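Imine reductase (Amycolatopsis orientalis, PDB 5A9S) binds NADP and probably catalyses the NADPH-dependent reduction of imines such as 2-methyl-1-pyrroline to the corresponding amines. Local coordinates at residues Met240-Leu245 against Arg264-Leu269; Gly236-Asn241 against Ser280-Val285; Val8-Leu13 against His29-Trp34; Leu65-Ala70 against Val91-Ser96. All coordinates share one frame; numbering follows the deposited sequence.

Contact 1: Met240-Leu245 against Arg264-Leu269; sequences MNVTTL and RNKELL. With NAP (NADP nicotinamide-adenine-dinucleotide phosphate), chain D.
L245 CD1 touches N265 at CB, 4.1 Å away and before the flat amide begins, the two side chains running at about a right angle; the amide itself looks to the dimer partner, its OD1 hydrogen-bonded to S180 of the neighbouring subunit. The other flat group is the nicotinamide carboxamide of an NADP held mainly by the neighbouring subunit, through residues such as M16 and S37 there: on the far side of helix 238-255, M240 CE stands over one face of it at the O7N end, 3.1 Å from that oxygen. The motif is an antiparallel helix pair in the all-helical C-terminal domain, with the short axes 9.5 Å apart at an angle of 158°. Its seam is apolar. K266 contributes its base, CB standing 4.1 Å from L245 CB, while NZ forms a salt bridge with D270. V242 has CG1 anti to its backbone N (chi1 170°), which turns CG2 across the gap to L269 CB at 3.9 Å, the two side chains sliding past each other in opposite directions. L269 CD2 packs against N241 CB at 3.8 Å and lies 3.4 Å from L245 CD2, shorter than usual for two methyls and doubtful as evidence of strain.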
# COMPACT_ATOMS: atom_id res chain seq x y z
N MET B 240 -15.45 14.21 -1.15
CA MET B 240 -15.58 13.28 -2.21
C MET B 240 -15.16 11.89 -1.72
O MET B 240 -15.76 10.91 -2.11
CB MET B 240 -14.69 13.75 -3.36
CG MET B 240 -14.50 12.79 -4.49
SD MET B 240 -13.39 13.46 -5.77
CE MET B 240 -12.15 12.14 -5.90
N ASN B 241 -14.09 11.84 -0.90
CA ASN B 241 -13.59 10.58 -0.38
C ASN B 241 -14.51 10.00 0.67
O ASN B 241 -14.68 8.79 0.72
CB ASN B 241 -12.15 10.73 0.15
CG ASN B 241 -11.18 10.98 -0.98
OD1 ASN B 241 -10.68 12.10 -1.13
ND2 ASN B 241 -10.90 9.96 -1.79
N VAL B 242 -15.16 10.85 1.45
CA VAL B 242 -16.21 10.33 2.39
C VAL B 242 -17.34 9.65 1.61
O VAL B 242 -17.81 8.61 2.00
CB VAL B 242 -16.81 11.46 3.25
CG1 VAL B 242 -18.04 11.01 4.03
CG2 VAL B 242 -15.75 12.09 4.16
N THR B 243 -17.76 10.22 0.50
CA THR B 243 -18.78 9.58 -0.32
C THR B 243 -18.29 8.24 -0.86
O THR B 243 -19.04 7.28 -0.85
CB THR B 243 -19.18 10.50 -1.48
OG1 THR B 243 -19.53 11.76 -0.91
CG2 THR B 243 -20.34 9.96 -2.26
N THR B 244 -17.04 8.20 -1.33
CA THR B 244 -16.47 6.95 -1.80
C THR B 244 -16.51 5.92 -0.70
O THR B 244 -16.94 4.81 -0.90
CB THR B 244 -15.05 7.16 -2.36
OG1 THR B 244 -15.14 8.11 -3.45
CG2 THR B 244 -14.45 5.89 -2.87
N LEU B 245 -16.10 6.29 0.50
CA LEU B 245 -16.12 5.35 1.61
C LEU B 245 -17.49 4.81 1.96
O LEU B 245 -17.62 3.64 2.33
CB LEU B 245 -15.46 5.95 2.86
CG LEU B 245 -14.04 5.59 3.31
CD1 LEU B 245 -13.43 4.26 2.89
CD2 LEU B 245 -13.09 6.69 3.05
N ARG B 264 -13.90 2.61 9.97
CA ARG B 264 -12.84 3.34 10.64
C ARG B 264 -12.20 4.35 9.74
O ARG B 264 -11.95 5.48 10.17
CB ARG B 264 -11.74 2.40 11.19
CG ARG B 264 -12.25 1.41 12.21
CD ARG B 264 -12.00 1.84 13.64
NE ARG B 264 -13.15 1.53 14.49
CZ ARG B 264 -14.34 2.15 14.43
NH1 ARG B 264 -14.57 3.14 13.58
NH2 ARG B 264 -15.32 1.78 15.24
N ASN B 265 -11.93 3.95 8.50
CA ASN B 265 -11.32 4.89 7.55
C ASN B 265 -12.24 6.12 7.31
O ASN B 265 -11.78 7.28 7.26
CB ASN B 265 -10.99 4.18 6.24
CG ASN B 265 -9.82 3.20 6.35
OD1 ASN B 265 -9.68 2.25 5.57
ND2 ASN B 265 -8.97 3.46 7.27
N LYS B 266 -13.54 5.86 7.22
CA LYS B 266 -14.54 6.94 7.08
C LYS B 266 -14.58 7.87 8.28
O LYS B 266 -14.69 9.07 8.12
CB LYS B 266 -15.95 6.40 6.87
CG LYS B 266 -16.94 7.53 6.47
CD LYS B 266 -18.28 7.04 5.99
CE LYS B 266 -19.47 7.39 6.87
NZ LYS B 266 -19.52 8.68 7.59
N GLU B 267 -14.56 7.29 9.47
CA GLU B 267 -14.64 8.06 10.72
C GLU B 267 -13.49 9.06 10.86
O GLU B 267 -13.62 10.20 11.35
CB GLU B 267 -14.59 7.09 11.89
CG GLU B 267 -15.96 6.71 12.41
CD GLU B 267 -15.91 6.13 13.81
OE1 GLU B 267 -14.82 6.09 14.44
OE2 GLU B 267 -16.98 5.67 14.28
N LEU B 268 -12.36 8.58 10.40
CA LEU B 268 -11.17 9.36 10.40
C LEU B 268 -11.33 10.57 9.49
O LEU B 268 -10.94 11.69 9.86
CB LEU B 268 -10.01 8.48 9.93
CG LEU B 268 -8.68 9.15 9.77
CD1 LEU B 268 -8.22 9.69 11.12
CD2 LEU B 268 -7.65 8.19 9.18
N LEU B 269 -11.86 10.33 8.29
CA LEU B 269 -12.15 11.42 7.37
C LEU B 269 -13.16 12.42 7.92
O LEU B 269 -12.99 13.62 7.74
CB LEU B 269 -12.60 10.86 6.02
CG LEU B 269 -11.55 10.72 4.94
CD1 LEU B 269 -10.15 10.35 5.44
CD2 LEU B 269 -12.02 9.77 3.86
PA NAP D . -20.12 14.06 -9.49
O1A NAP D . -20.53 15.13 -8.47
O2A NAP D . -19.92 12.66 -8.94
O5B NAP D . -21.29 14.07 -10.60
C5B NAP D . -21.72 15.30 -11.15
C4B NAP D . -22.57 15.00 -12.37
O4B NAP D . -23.69 14.18 -12.00
C3B NAP D . -23.13 16.28 -12.93
O3B NAP D . -23.18 16.17 -14.35
C2B NAP D . -24.52 16.32 -12.35
O2B NAP D . -25.46 17.13 -13.05
C1B NAP D . -24.89 14.85 -12.39
N9A NAP D . -26.06 14.63 -11.53
C8A NAP D . -26.12 14.69 -10.18
N7A NAP D . -27.38 14.45 -9.73
C5A NAP D . -28.13 14.25 -10.82
C6A NAP D . -29.55 13.95 -11.08
N6A NAP D . -30.39 13.83 -10.04
N1A NAP D . -29.94 13.81 -12.38
C2A NAP D . -29.09 13.94 -13.41
N3A NAP D . -27.78 14.21 -13.24
C4A NAP D . -27.26 14.37 -12.00
O3 NAP D . -18.89 14.62 -10.44
PN NAP D . -18.08 13.93 -11.70
O1N NAP D . -16.62 14.28 -11.56
O2N NAP D . -18.76 14.05 -13.07
O5D NAP D . -18.13 12.39 -11.28
C5D NAP D . -18.89 11.37 -11.91
C4D NAP D . -18.46 10.05 -11.25
O4D NAP D . -17.22 9.49 -11.71
C3D NAP D . -18.27 10.21 -9.72
O3D NAP D . -19.46 10.08 -8.94
C2D NAP D . -17.22 9.21 -9.31
O2D NAP D . -17.76 8.16 -8.54
C1D NAP D . -16.59 8.75 -10.64
N1N NAP D . -15.12 8.95 -10.50
C2N NAP D . -14.64 10.19 -10.18
C3N NAP D . -13.27 10.44 -10.01
C7N NAP D . -12.79 11.82 -9.67
O7N NAP D . -11.76 11.91 -8.98
N7N NAP D . -13.45 12.90 -10.13
C4N NAP D . -12.36 9.39 -10.17
C5N NAP D . -12.85 8.12 -10.48
C6N NAP D . -14.25 7.92 -10.64
P2B NAP D . -25.58 18.69 -12.67
O1X NAP D . -26.84 19.12 -13.39
O2X NAP D . -25.89 18.68 -11.19
O3X NAP D . -24.21 19.26 -13.10

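Contact 2: Gly236-Asn241 against Ser280-Val285; sequences GSLEMN and SSYYSV. With NAP (NADP nicotinamide-adenine-dinucleotide phosphate), chain D.
L238, as modelled, reaches the segment 280-285 with two torsions far from staggered, chi1 -100° and chi2 8°, and its methyls lie over the turn. CD1 settles on the backbone, 3.6 Å from Y282 CA, and also touches V285 CG2 at 4.2 Å; CD2 lies 3.6 Å from S280 OG, a hydroxyl bonded to F277 O. Y282 has CG anti to its backbone N, and this brings the CD2 edge of its ring up to the amide of N241, the two planes almost perpendicular. One face of the same ring carries V285 CG2, offset toward the rim. The main chains are joined directly by L238 N, which donates to S280 O at 3.1 Å, and indirectly by a water that donates to G236 O and accepts from Y282 N. This is the N-terminal end of helix 238-255: S237 is the N-cap, its OG accepting from M240 N at 3.3 Å with an angle of 166° at the hydrogen. G236 precedes it with positive phi, and a CB there would collide with M240 CE. Replacing L238 with an alanine would probably open a gap between the helix start and the turn, leaving V285 CG2 and Y282 CA without the methyl that covers them. The turn is braced internally, since S281 O accepts from both S284 N and S284 OG, the latter at 2.7 Å in the carbonyl plane. Y282 OH extends past the pair to a hydrogen bond with N183 ND2 of the neighbouring subunit.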
# COMPACT_ATOMS: atom_id res chain seq x y z
N GLY B 236 -8.57 13.91 -4.56
CA GLY B 236 -9.77 14.77 -4.47
C GLY B 236 -10.02 15.21 -3.04
O GLY B 236 -9.29 14.82 -2.11
N SER B 237 -11.05 16.04 -2.84
CA SER B 237 -11.33 16.61 -1.54
C SER B 237 -11.72 15.54 -0.54
O SER B 237 -12.18 14.47 -0.92
CB SER B 237 -12.49 17.60 -1.64
OG SER B 237 -13.70 16.89 -1.91
N LEU B 238 -11.64 15.88 0.74
CA LEU B 238 -12.14 15.01 1.79
C LEU B 238 -13.59 14.53 1.57
O LEU B 238 -13.88 13.37 1.80
CB LEU B 238 -12.01 15.67 3.17
CG LEU B 238 -10.84 15.32 4.17
CD1 LEU B 238 -9.73 14.44 3.62
CD2 LEU B 238 -10.27 16.52 4.88
N GLU B 239 -14.48 15.45 1.16
CA GLU B 239 -15.90 15.15 1.00
C GLU B 239 -16.14 14.08 -0.04
O GLU B 239 -16.97 13.20 0.13
CB GLU B 239 -16.69 16.45 0.58
N MET B 240 -15.45 14.21 -1.15
CA MET B 240 -15.58 13.28 -2.21
C MET B 240 -15.16 11.89 -1.72
O MET B 240 -15.76 10.91 -2.11
CB MET B 240 -14.69 13.75 -3.36
CG MET B 240 -14.50 12.79 -4.49
SD MET B 240 -13.39 13.46 -5.77
CE MET B 240 -12.15 12.14 -5.90
N ASN B 241 -14.09 11.84 -0.90
CA ASN B 241 -13.59 10.58 -0.38
C ASN B 241 -14.51 10.00 0.67
O ASN B 241 -14.68 8.79 0.72
CB ASN B 241 -12.15 10.73 0.15
CG ASN B 241 -11.18 10.98 -0.98
OD1 ASN B 241 -10.68 12.10 -1.13
ND2 ASN B 241 -10.90 9.96 -1.79
N SER B 280 -10.79 20.37 2.04
CA SER B 280 -9.36 20.24 2.35
C SER B 280 -8.76 18.97 1.72
O SER B 280 -9.46 18.05 1.32
CB SER B 280 -9.13 20.29 3.88
OG SER B 280 -10.32 20.12 4.60
N SER B 281 -7.45 18.96 1.56
CA SER B 281 -6.79 17.85 0.90
C SER B 281 -6.80 16.59 1.76
O SER B 281 -6.89 16.68 2.99
CB SER B 281 -5.36 18.24 0.60
OG SER B 281 -4.82 17.30 -0.29
N TYR B 282 -6.66 15.42 1.12
CA TYR B 282 -6.54 14.16 1.87
C TYR B 282 -5.35 14.19 2.85
O TYR B 282 -5.46 13.78 4.01
CB TYR B 282 -6.40 12.94 0.94
CG TYR B 282 -6.71 11.64 1.69
CD1 TYR B 282 -5.78 11.01 2.51
CD2 TYR B 282 -7.98 11.07 1.61
CE1 TYR B 282 -6.11 9.88 3.25
CE2 TYR B 282 -8.31 9.92 2.28
CZ TYR B 282 -7.39 9.33 3.12
OH TYR B 282 -7.75 8.17 3.80
N TYR B 283 -4.24 14.76 2.43
CA TYR B 283 -3.02 14.75 3.24
C TYR B 283 -3.21 15.37 4.62
O TYR B 283 -2.54 14.95 5.57
CB TYR B 283 -1.91 15.47 2.52
CG TYR B 283 -0.53 15.06 3.03
CD1 TYR B 283 0.15 14.00 2.43
CD2 TYR B 283 0.13 15.80 4.01
CE1 TYR B 283 1.40 13.63 2.87
CE2 TYR B 283 1.40 15.43 4.46
CZ TYR B 283 2.01 14.33 3.90
OH TYR B 283 3.27 13.97 4.29
N SER B 284 -4.15 16.32 4.73
CA SER B 284 -4.39 17.03 5.95
C SER B 284 -4.92 16.15 7.09
O SER B 284 -4.78 16.51 8.26
CB SER B 284 -5.28 18.27 5.71
OG SER B 284 -6.61 17.89 5.41
N VAL B 285 -5.45 14.98 6.76
CA VAL B 285 -5.64 13.93 7.76
C VAL B 285 -4.43 13.83 8.77
O VAL B 285 -4.61 13.61 9.98
CB VAL B 285 -5.88 12.56 7.10
CG1 VAL B 285 -5.86 11.44 8.14
CG2 VAL B 285 -7.22 12.53 6.40
PA NAP D . -20.12 14.06 -9.49
O1A NAP D . -20.53 15.13 -8.47
O2A NAP D . -19.92 12.66 -8.94
O5B NAP D . -21.29 14.07 -10.60
C5B NAP D . -21.72 15.30 -11.15
C4B NAP D . -22.57 15.00 -12.37
O4B NAP D . -23.69 14.18 -12.00
C3B NAP D . -23.13 16.28 -12.93
O3B NAP D . -23.18 16.17 -14.35
C2B NAP D . -24.52 16.32 -12.35
O2B NAP D . -25.46 17.13 -13.05
C1B NAP D . -24.89 14.85 -12.39
N9A NAP D . -26.06 14.63 -11.53
C8A NAP D . -26.12 14.69 -10.18
N7A NAP D . -27.38 14.45 -9.73
C5A NAP D . -28.13 14.25 -10.82
C6A NAP D . -29.55 13.95 -11.08
N6A NAP D . -30.39 13.83 -10.04
N1A NAP D . -29.94 13.81 -12.38
C2A NAP D . -29.09 13.94 -13.41
N3A NAP D . -27.78 14.21 -13.24
C4A NAP D . -27.26 14.37 -12.00
O3 NAP D . -18.89 14.62 -10.44
PN NAP D . -18.08 13.93 -11.70
O1N NAP D . -16.62 14.28 -11.56
O2N NAP D . -18.76 14.05 -13.07
O5D NAP D . -18.13 12.39 -11.28
C5D NAP D . -18.89 11.37 -11.91
C4D NAP D . -18.46 10.05 -11.25
O4D NAP D . -17.22 9.49 -11.71
C3D NAP D . -18.27 10.21 -9.72
O3D NAP D . -19.46 10.08 -8.94
C2D NAP D . -17.22 9.21 -9.31
O2D NAP D . -17.76 8.16 -8.54
C1D NAP D . -16.59 8.75 -10.64
N1N NAP D . -15.12 8.95 -10.50
C2N NAP D . -14.64 10.19 -10.18
C3N NAP D . -13.27 10.44 -10.01
C7N NAP D . -12.79 11.82 -9.67
O7N NAP D . -11.76 11.91 -8.98
N7N NAP D . -13.45 12.90 -10.13
C4N NAP D . -12.36 9.39 -10.17
C5N NAP D . -12.85 8.12 -10.48
C6N NAP D . -14.25 7.92 -10.64
P2B NAP D . -25.58 18.69 -12.67
O1X NAP D . -26.84 19.12 -13.39
O2X NAP D . -25.89 18.68 -11.19
O3X NAP D . -24.21 19.26 -13.10
O HOH W 1 -6.70 15.59 -1.62

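Contact 3: Val8-Leu13 against His29-Trp34; sequences VTVAGL and HDVTVW
V8 N donates to D30 O at 3.0 Å, the first of five backbone bonds between the segments carrying parallel strands 8-11 and 31-34, which with helix 15-26 form the opening beta-alpha-beta unit of the Rossmann fold. V8 O accepts from T32 N, T32 O from V10 N, and V10 O from W34 N at 2.9 Å; finally G12 N donates to W34 O with an angle of 174° at the hydrogen. The backbone N and O of T9 and A11 point the other way and are bonded to L64, V66 and C68, on and just after strand 64-67, so strand 8-11 is bonded along both edges. The carbonyls on this side also receive CA-H contacts, such as T9 CA to T32 O at 3.1 Å. T9 OG1 is taken up by S62 OG and A58 O, and H29 ND1 by L6 O. V8 CG1 sits between its backbone N and carbonyl carbon (chi1 46°), which sets it 3.7 Å from H29 CB. G12 probably opens the Rossmann-type GxGxxG motif, whose G14 and G17 are seen to bind NADP; its backbone angles would jam a CB against the preceding carbonyl. Next to it L13, also seen to bind NADP, has its N bonded to N35 OD1 and its O to S18 OG. Its side chain crosses V33 at about a right angle, CD1 lying 3.8 Å from V33 CB; with an alanine in place of L13 both methyls packed against V33 would go, which would probably open a gap beside the cofactor loop. On the T9 and T32 face, A11 CB ends 4.0 Å from W34 CE3.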
# COMPACT_ATOMS: atom_id res chain seq x y z
N VAL B 8 34.43 -11.76 11.02
CA VAL B 8 33.29 -11.09 11.57
C VAL B 8 32.78 -12.00 12.67
O VAL B 8 32.88 -13.24 12.57
CB VAL B 8 32.26 -10.68 10.48
CG1 VAL B 8 32.03 -11.83 9.52
CG2 VAL B 8 30.91 -10.21 11.06
N THR B 9 32.31 -11.39 13.74
CA THR B 9 31.65 -12.10 14.82
C THR B 9 30.15 -11.80 14.83
O THR B 9 29.77 -10.65 14.74
CB THR B 9 32.24 -11.68 16.15
OG1 THR B 9 33.64 -12.05 16.22
CG2 THR B 9 31.49 -12.29 17.30
N VAL B 10 29.31 -12.83 14.96
CA VAL B 10 27.90 -12.66 15.14
C VAL B 10 27.57 -13.09 16.57
O VAL B 10 27.85 -14.25 16.98
CB VAL B 10 27.12 -13.51 14.15
CG1 VAL B 10 25.62 -13.40 14.38
CG2 VAL B 10 27.49 -13.12 12.70
N ALA B 11 26.99 -12.17 17.32
CA ALA B 11 26.40 -12.45 18.67
C ALA B 11 24.89 -12.52 18.61
O ALA B 11 24.20 -11.51 18.35
CB ALA B 11 26.85 -11.38 19.64
N GLY B 12 24.36 -13.71 18.88
CA GLY B 12 22.93 -13.96 18.83
C GLY B 12 22.55 -14.84 17.69
O GLY B 12 22.70 -14.47 16.54
N LEU B 13 22.01 -16.00 18.01
CA LEU B 13 21.84 -17.06 17.03
C LEU B 13 20.41 -17.58 17.03
O LEU B 13 20.17 -18.76 16.80
CB LEU B 13 22.85 -18.18 17.29
CG LEU B 13 24.33 -17.85 17.05
CD1 LEU B 13 25.21 -19.08 17.31
CD2 LEU B 13 24.59 -17.33 15.65
N HIS B 29 33.43 -15.32 4.63
CA HIS B 29 34.09 -14.70 5.80
C HIS B 29 34.47 -15.78 6.79
O HIS B 29 33.83 -16.83 6.81
CB HIS B 29 33.16 -13.71 6.54
CG HIS B 29 32.76 -12.50 5.76
ND1 HIS B 29 33.53 -11.36 5.72
CD2 HIS B 29 31.68 -12.25 4.98
CE1 HIS B 29 32.95 -10.46 4.94
NE2 HIS B 29 31.82 -10.97 4.48
N ASP B 30 35.52 -15.50 7.58
CA ASP B 30 35.84 -16.18 8.85
C ASP B 30 34.88 -15.70 9.92
O ASP B 30 35.05 -14.60 10.48
CB ASP B 30 37.25 -15.86 9.31
CG ASP B 30 38.31 -16.28 8.29
OD1 ASP B 30 38.13 -17.34 7.65
OD2 ASP B 30 39.32 -15.56 8.13
N VAL B 31 33.92 -16.54 10.25
CA VAL B 31 32.83 -16.13 11.12
C VAL B 31 32.97 -16.81 12.46
O VAL B 31 33.05 -18.03 12.53
CB VAL B 31 31.46 -16.46 10.49
CG1 VAL B 31 30.33 -16.12 11.45
CG2 VAL B 31 31.33 -15.70 9.17
N THR B 32 32.97 -16.01 13.50
CA THR B 32 32.94 -16.51 14.88
C THR B 32 31.59 -16.24 15.41
O THR B 32 31.10 -15.11 15.27
CB THR B 32 34.02 -15.79 15.73
OG1 THR B 32 35.31 -16.07 15.18
CG2 THR B 32 33.98 -16.24 17.14
N VAL B 33 30.94 -17.26 15.98
CA VAL B 33 29.61 -17.10 16.53
C VAL B 33 29.59 -17.19 18.05
O VAL B 33 30.43 -17.82 18.68
CB VAL B 33 28.60 -18.06 15.89
CG1 VAL B 33 28.51 -17.80 14.38
CG2 VAL B 33 28.97 -19.53 16.17
N TRP B 34 28.61 -16.54 18.65
CA TRP B 34 28.41 -16.60 20.09
C TRP B 34 26.92 -16.53 20.36
O TRP B 34 26.20 -15.75 19.72
CB TRP B 34 29.08 -15.41 20.75
CG TRP B 34 28.86 -15.43 22.22
CD1 TRP B 34 29.70 -15.97 23.19
CD2 TRP B 34 27.73 -14.87 22.93
NE1 TRP B 34 29.13 -15.77 24.45
CE2 TRP B 34 27.92 -15.12 24.32
CE3 TRP B 34 26.58 -14.18 22.53
CZ2 TRP B 34 27.00 -14.67 25.30
CZ3 TRP B 34 25.67 -13.73 23.49
CH2 TRP B 34 25.88 -13.99 24.87

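Contact 4: Leu65-Ala70 against Val91-Ser96; sequences LVVCLA and VVNLNS
N95 packs against the backbone of L69, and its side chain can be followed outward atom by atom. CB lies 3.1 Å from L69 O. CG is still close to the same carbonyl oxygen, at 3.4 Å. There the amide divides: OD1 turns outward, farther from L69 O, whereas ND2 points toward L69 N, nearly in line with its N-H. ND2 stands 3.2 Å from L69 N, but both are donors, so this is proximity without a bond; the same nitrogen touches V67 CG1 at 4.0 Å and L69 CB. This course follows from chi1 of 67°, with CG lodged between the backbone N and the carbonyl carbon. The backbone of N95 is tied to N93 by an Asx turn: N95 N donates to N93 OD1 at 3.3 Å, nearly straight at 170° but from well above the carbonyl plane. N93 ND2 is bonded to Y116 OH, which helps fix the amide that closes the turn. Before the chains diverge they are parallel strands, joined by V92 N to L65 O, V67 N to V92 O, and L94 N to V67 O, the last at 2.8 Å. V67 CG2 rests on V91 CG1 on one face of the sheet, which helix 74-79 covers at V67. On the other, V66 CG1 presses on L94 CD2 at 3.6 Å, and L20 of helix 15-26 touches both residues. The arrangement is that of a Rossmann sheet at the C-terminal ends of its parallel strands, where A70 and N95 are seen to bind NADP in this protein.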
# COMPACT_ATOMS: atom_id res chain seq x y z
N LEU B 65 31.68 -6.63 14.78
CA LEU B 65 30.77 -7.40 15.63
C LEU B 65 29.29 -7.13 15.29
O LEU B 65 28.76 -6.01 15.44
CB LEU B 65 30.97 -7.06 17.11
CG LEU B 65 32.45 -6.87 17.59
CD1 LEU B 65 32.47 -6.31 19.01
CD2 LEU B 65 33.34 -8.14 17.48
N VAL B 66 28.64 -8.16 14.81
CA VAL B 66 27.28 -8.03 14.34
C VAL B 66 26.42 -8.61 15.42
O VAL B 66 26.64 -9.73 15.80
CB VAL B 66 27.09 -8.80 13.04
CG1 VAL B 66 25.60 -8.83 12.66
CG2 VAL B 66 27.94 -8.17 11.94
N VAL B 67 25.49 -7.80 15.93
CA VAL B 67 24.68 -8.18 17.07
C VAL B 67 23.19 -8.28 16.70
O VAL B 67 22.61 -7.32 16.17
CB VAL B 67 24.85 -7.19 18.23
CG1 VAL B 67 24.05 -7.67 19.45
CG2 VAL B 67 26.32 -7.04 18.63
N CYS B 68 22.58 -9.42 17.05
CA CYS B 68 21.21 -9.70 16.79
C CYS B 68 20.63 -10.47 17.96
O CYS B 68 20.43 -11.66 17.90
CB CYS B 68 21.08 -10.44 15.46
SG CYS B 68 19.36 -10.36 14.90
N LEU B 69 20.43 -9.77 19.05
CA LEU B 69 19.86 -10.33 20.26
C LEU B 69 18.35 -10.08 20.35
O LEU B 69 17.80 -9.29 19.59
CB LEU B 69 20.54 -9.70 21.47
CG LEU B 69 22.04 -9.97 21.42
CD1 LEU B 69 22.76 -9.19 22.48
CD2 LEU B 69 22.34 -11.46 21.49
N ALA B 70 17.72 -10.74 21.32
CA ALA B 70 16.28 -10.57 21.56
C ALA B 70 15.78 -9.16 21.97
O ALA B 70 14.58 -8.89 21.83
CB ALA B 70 15.77 -11.63 22.53
N VAL B 91 30.52 -2.24 16.67
CA VAL B 91 29.27 -2.95 16.79
C VAL B 91 28.24 -2.51 15.77
O VAL B 91 27.98 -1.32 15.62
CB VAL B 91 28.70 -2.76 18.19
CG1 VAL B 91 27.26 -3.26 18.29
CG2 VAL B 91 29.60 -3.48 19.17
N VAL B 92 27.63 -3.48 15.09
CA VAL B 92 26.49 -3.26 14.18
C VAL B 92 25.33 -3.90 14.87
O VAL B 92 25.28 -5.12 14.93
CB VAL B 92 26.76 -3.91 12.82
CG1 VAL B 92 25.56 -3.77 11.89
CG2 VAL B 92 27.99 -3.25 12.21
N ASN B 93 24.45 -3.09 15.47
CA ASN B 93 23.34 -3.63 16.27
C ASN B 93 22.07 -3.67 15.42
O ASN B 93 21.51 -2.64 15.03
CB ASN B 93 23.15 -2.76 17.48
CG ASN B 93 22.06 -3.23 18.41
OD1 ASN B 93 21.50 -4.31 18.29
ND2 ASN B 93 21.74 -2.39 19.34
N LEU B 94 21.58 -4.88 15.20
CA LEU B 94 20.49 -5.11 14.28
C LEU B 94 19.20 -5.45 14.95
O LEU B 94 18.25 -5.80 14.27
CB LEU B 94 20.88 -6.23 13.34
CG LEU B 94 21.53 -5.99 11.99
CD1 LEU B 94 21.84 -4.59 11.54
CD2 LEU B 94 22.73 -6.85 11.76
N ASN B 95 19.11 -5.28 16.24
CA ASN B 95 17.87 -5.60 16.88
C ASN B 95 16.99 -4.52 17.48
O ASN B 95 15.84 -4.84 17.71
CB ASN B 95 18.12 -6.63 17.94
CG ASN B 95 18.96 -6.10 19.06
OD1 ASN B 95 18.50 -5.23 19.81
ND2 ASN B 95 20.20 -6.58 19.18
N SER B 96 17.52 -3.33 17.76
CA SER B 96 16.83 -2.23 18.46
C SER B 96 15.31 -2.10 18.31
O SER B 96 14.76 -2.26 17.27
CB SER B 96 17.50 -0.86 18.22
OG SER B 96 18.81 -0.79 18.69

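Contacts 3 and 4 come first along the chain and share the Rossmann sheet: strands 8-11 and 64-67 are neighbours in it, with T9 O 2.7 Å from V66 N, and the centres of the two contacts lie 11 Å apart. Contacts 1 and 2 follow in the helical C-terminal domain, both starting on helix 238-255, sharing M240 and N241, and touching where L269 CD1 meets Y282 OH at 3.6 Å. The two groups sit on opposite sides of the chain's centre, their own centres 42 to 51 Å apart. That separation fits a dimer in which the C-terminal domain of one subunit meets the NADP carried by the Rossmann domain of the other.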